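Phosphoribosylaminoimidazole-succinocarboxamide synthase (Pyrococcus horikoshii, PDB 4O81) catalyses the ATP-dependent joining of L-aspartate to 5-amino-1-(5-phosphoribosyl)imidazole-4-carboxylate, giving the succinocarboxamide intermediate of de novo purine synthesis. Local coordinates at residues Val90-Val95 with Val172-Glu177. Residues are numbered along the deposited sequence; the frame is centred on the assembly and turned at random.
Sequences VVVRNV and VDFKLE. With AMP (adenosine monophosphate), chain K; AMP (adenosine monophosphate), chain J.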
loop_
_atom_site.group_PDB
_atom_site.type_symbol
_atom_site.label_atom_id
_atom_site.label_comp_id
_atom_site.label_asym_id
_atom_site.label_seq_id
_atom_site.Cartn_x
_atom_site.Cartn_y
_atom_site.Cartn_z
ATOM N N VAL A 90 -7.394 -17.670 7.259
ATOM C CA VAL A 90 -6.947 -17.035 6.027
ATOM C C VAL A 90 -5.651 -16.308 6.339
ATOM O O VAL A 90 -5.647 -15.314 7.061
ATOM C CB VAL A 90 -8.027 -16.092 5.445
ATOM C CG1 VAL A 90 -7.567 -15.478 4.132
ATOM C CG2 VAL A 90 -9.359 -16.839 5.277
ATOM N N VAL A 91 -4.551 -16.832 5.797
ATOM C CA VAL A 91 -3.220 -16.307 6.056
ATOM C C VAL A 91 -2.688 -15.486 4.881
ATOM O O VAL A 91 -2.702 -15.936 3.733
ATOM C CB VAL A 91 -2.230 -17.445 6.435
ATOM C CG1 VAL A 91 -0.794 -16.945 6.493
ATOM C CG2 VAL A 91 -2.619 -18.076 7.769
ATOM N N VAL A 92 -2.235 -14.270 5.168
ATOM C CA VAL A 92 -1.636 -13.437 4.137
ATOM C C VAL A 92 -0.168 -13.237 4.494
ATOM O O VAL A 92 0.160 -12.965 5.669
ATOM C CB VAL A 92 -2.326 -12.066 3.972
ATOM C CG1 VAL A 92 -1.724 -11.301 2.788
ATOM C CG2 VAL A 92 -3.819 -12.231 3.785
ATOM N N ARG A 93 0.696 -13.378 3.483
ATOM C CA ARG A 93 2.143 -13.369 3.685
ATOM C C ARG A 93 2.827 -12.378 2.750
ATOM O O ARG A 93 2.646 -12.435 1.528
ATOM C CB ARG A 93 2.726 -14.786 3.515
ATOM C CG ARG A 93 1.831 -15.871 4.126
ATOM C CD ARG A 93 2.442 -17.271 4.105
ATOM N NE ARG A 93 3.406 -17.424 5.178
ATOM C CZ ARG A 93 3.342 -18.318 6.166
ATOM N NH1 ARG A 93 2.378 -19.222 6.230
ATOM N NH2 ARG A 93 4.291 -18.313 7.096
ATOM N N ASN A 94 3.618 -11.474 3.335
ATOM C CA ASN A 94 4.399 -10.504 2.575
ATOM C C ASN A 94 5.883 -10.852 2.550
ATOM O O ASN A 94 6.586 -10.522 1.606
ATOM C CB ASN A 94 4.217 -9.107 3.171
ATOM C CG ASN A 94 2.783 -8.658 3.130
ATOM O OD1 ASN A 94 2.196 -8.623 2.058
ATOM N ND2 ASN A 94 2.193 -8.359 4.296
ATOM N N VAL A 95 6.348 -11.478 3.629
ATOM C CA VAL A 95 7.764 -11.805 3.818
ATOM C C VAL A 95 7.846 -13.275 4.230
ATOM O O VAL A 95 7.054 -13.711 5.046
ATOM C CB VAL A 95 8.368 -10.897 4.930
ATOM C CG1 VAL A 95 9.760 -11.353 5.322
ATOM C CG2 VAL A 95 8.376 -9.436 4.496
ATOM N N VAL A 172 4.910 -9.098 8.406
ATOM C CA VAL A 172 5.529 -10.266 7.769
ATOM C C VAL A 172 4.444 -11.216 7.237
ATOM O O VAL A 172 4.455 -11.589 6.063
ATOM C CB VAL A 172 6.520 -10.969 8.750
ATOM C CG1 VAL A 172 6.917 -12.359 8.254
ATOM C CG2 VAL A 172 7.769 -10.088 8.934
ATOM N N ASP A 173 3.499 -11.585 8.105
ATOM C CA ASP A 173 2.330 -12.369 7.715
ATOM C C ASP A 173 1.295 -12.228 8.829
ATOM O O ASP A 173 1.587 -11.623 9.877
ATOM C CB ASP A 173 2.687 -13.845 7.453
ATOM C CG ASP A 173 3.448 -14.482 8.611
ATOM O OD1 ASP A 173 3.043 -14.296 9.756
ATOM O OD2 ASP A 173 4.456 -15.161 8.376
ATOM N N PHE A 174 0.101 -12.762 8.612
ATOM C CA PHE A 174 -0.961 -12.717 9.623
ATOM C C PHE A 174 -2.132 -13.642 9.256
ATOM O O PHE A 174 -2.288 -13.999 8.099
ATOM C CB PHE A 174 -1.426 -11.261 9.909
ATOM C CG PHE A 174 -2.098 -10.577 8.747
ATOM C CD1 PHE A 174 -3.468 -10.340 8.768
ATOM C CD2 PHE A 174 -1.373 -10.159 7.643
ATOM C CE1 PHE A 174 -4.103 -9.702 7.710
ATOM C CE2 PHE A 174 -2.012 -9.540 6.570
ATOM C CZ PHE A 174 -3.373 -9.315 6.601
ATOM N N LYS A 175 -2.906 -14.055 10.260
ATOM C CA LYS A 175 -4.075 -14.896 10.066
ATOM C C LYS A 175 -5.335 -14.081 10.319
ATOM O O LYS A 175 -5.394 -13.322 11.272
ATOM C CB LYS A 175 -4.078 -16.112 11.015
ATOM C CG LYS A 175 -5.409 -16.882 11.017
ATOM C CD LYS A 175 -5.830 -17.496 12.356
ATOM C CE LYS A 175 -5.793 -16.538 13.539
ATOM N NZ LYS A 175 -7.115 -16.378 14.205
ATOM N N LEU A 176 -6.325 -14.259 9.455
ATOM C CA LEU A 176 -7.641 -13.637 9.607
ATOM C C LEU A 176 -8.686 -14.719 9.647
ATOM O O LEU A 176 -8.460 -15.820 9.130
ATOM C CB LEU A 176 -7.960 -12.720 8.425
ATOM C CG LEU A 176 -7.088 -11.492 8.209
ATOM C CD1 LEU A 176 -7.554 -10.760 6.953
ATOM C CD2 LEU A 176 -7.118 -10.589 9.447
ATOM N N GLU A 177 -9.817 -14.404 10.273
ATOM C CA GLU A 177 -10.997 -15.253 10.224
ATOM C C GLU A 177 -12.205 -14.437 9.773
ATOM O O GLU A 177 -12.255 -13.207 9.980
ATOM C CB GLU A 177 -11.232 -15.943 11.575
ATOM C CG GLU A 177 -10.046 -16.820 11.977
ATOM C CD GLU A 177 -10.243 -17.611 13.259
ATOM O OE1 GLU A 177 -11.396 -17.819 13.702
ATOM O OE2 GLU A 177 -9.229 -18.064 13.816
HETATM P P AMP K . 2.778 -20.152 9.938
HETATM O O1P AMP K . 1.899 -20.880 8.936
HETATM O O2P AMP K . 4.055 -19.609 9.356
HETATM O O3P AMP K . 3.030 -20.898 11.218
HETATM O "O5'" AMP K . 1.875 -18.878 10.411
HETATM C "C5'" AMP K . 1.579 -17.755 9.555
HETATM C "C4'" AMP K . 0.964 -16.532 10.268
HETATM O "O4'" AMP K . -0.404 -16.749 10.603
HETATM C "C3'" AMP K . 1.633 -16.120 11.583
HETATM O "O3'" AMP K . 1.542 -14.697 11.744
HETATM C "C2'" AMP K . 0.784 -16.764 12.651
HETATM O "O2'" AMP K . 0.842 -16.036 13.882
HETATM C "C1'" AMP K . -0.604 -16.734 12.023
HETATM N N9 AMP K . -1.384 -17.910 12.476
HETATM C C8 AMP K . -1.490 -19.092 11.835
HETATM N N7 AMP K . -2.281 -19.949 12.531
HETATM C C5 AMP K . -2.693 -19.331 13.642
HETATM C C6 AMP K . -3.549 -19.670 14.812
HETATM N N6 AMP K . -4.132 -20.889 14.932
HETATM N N1 AMP K . -3.719 -18.703 15.753
HETATM C C2 AMP K . -3.139 -17.486 15.651
HETATM N N3 AMP K . -2.357 -17.120 14.614
HETATM C C4 AMP K . -2.100 -17.976 13.600
HETATM P P AMP J . -10.067 -18.766 20.719
HETATM O O1P AMP J . -9.483 -17.741 21.655
HETATM O O2P AMP J . -11.015 -19.734 21.395
HETATM O O3P AMP J . -9.063 -19.468 19.835
HETATM O "O5'" AMP J . -10.977 -17.936 19.676
HETATM C "C5'" AMP J . -12.343 -17.606 19.942
HETATM C "C4'" AMP J . -13.323 -18.346 19.028
HETATM O "O4'" AMP J . -14.393 -17.475 18.631
HETATM C "C3'" AMP J . -12.721 -18.868 17.728
HETATM O "O3'" AMP J . -13.282 -20.162 17.498
HETATM C "C2'" AMP J . -13.235 -17.927 16.658
HETATM O "O2'" AMP J . -13.397 -18.575 15.397
HETATM C "C1'" AMP J . -14.583 -17.524 17.218
HETATM N N9 AMP J . -15.044 -16.201 16.752
HETATM C C8 AMP J . -14.271 -15.120 16.547
HETATM N N7 AMP J . -15.016 -14.081 16.151
HETATM C C5 AMP J . -16.300 -14.481 16.117
HETATM C C6 AMP J . -17.611 -13.870 15.792
HETATM N N6 AMP J . -17.684 -12.587 15.402
HETATM N N1 AMP J . -18.727 -14.640 15.871
HETATM C C2 AMP J . -18.670 -15.929 16.257
HETATM N N3 AMP J . -17.515 -16.545 16.573
HETATM C C4 AMP J . -16.320 -15.887 16.516
HETATM O O HOH W 1 5.456 -15.679 5.905
#
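Two antiparallel strands of the branched sheet in this SAICAR synthetase, 84-93 and 169-180, form the floor of a pocket holding one AMP, probably the site of the phosphoribosyl substrate, and R93 and D173 reach up from it side by side. V90 pairs with L176, and V92 with F174, through two backbone bonds each; V90 N to L176 O, at 2.8 Å, is nearly straight (170°). Beyond R93 the chain turns a corner, and V172 O accepts from both N94 N (2.9 Å) and V95 N (3.1 Å).

On the AMP face, the R93 guanidinium spans the phosphate: NH2 donates to O2P at 2.6 Å and NH1 to O1P, which lies in the guanidinium plane. NH2 also makes a long salt bridge of 3.4 Å to D173 OD2, the carboxylate turned 76° from the guanidinium. A leucine in place of this arginine would probably leave the phosphate without two of its donors and D173 without one of its two arginine partners. With chi1 at 52°, the D173 carboxylate sits between its backbone N and carbonyl carbon, and OD1 takes the ribose O3' hydroxyl at 2.5 Å while OD2 also bridges to R198. K175 runs its CB and CD along the base of the same nucleotide.

The reverse face is apolar and backs onto helix 143-165: the side chains of V92 and F174 point the same way, and V92 CB meets F174 CE2 at 3.6 Å. At the NE side of the guanidinium, one water accepts from R93 NE at 2.8 Å and lies within hydrogen-bonding distance of V95 O and D173 OD2.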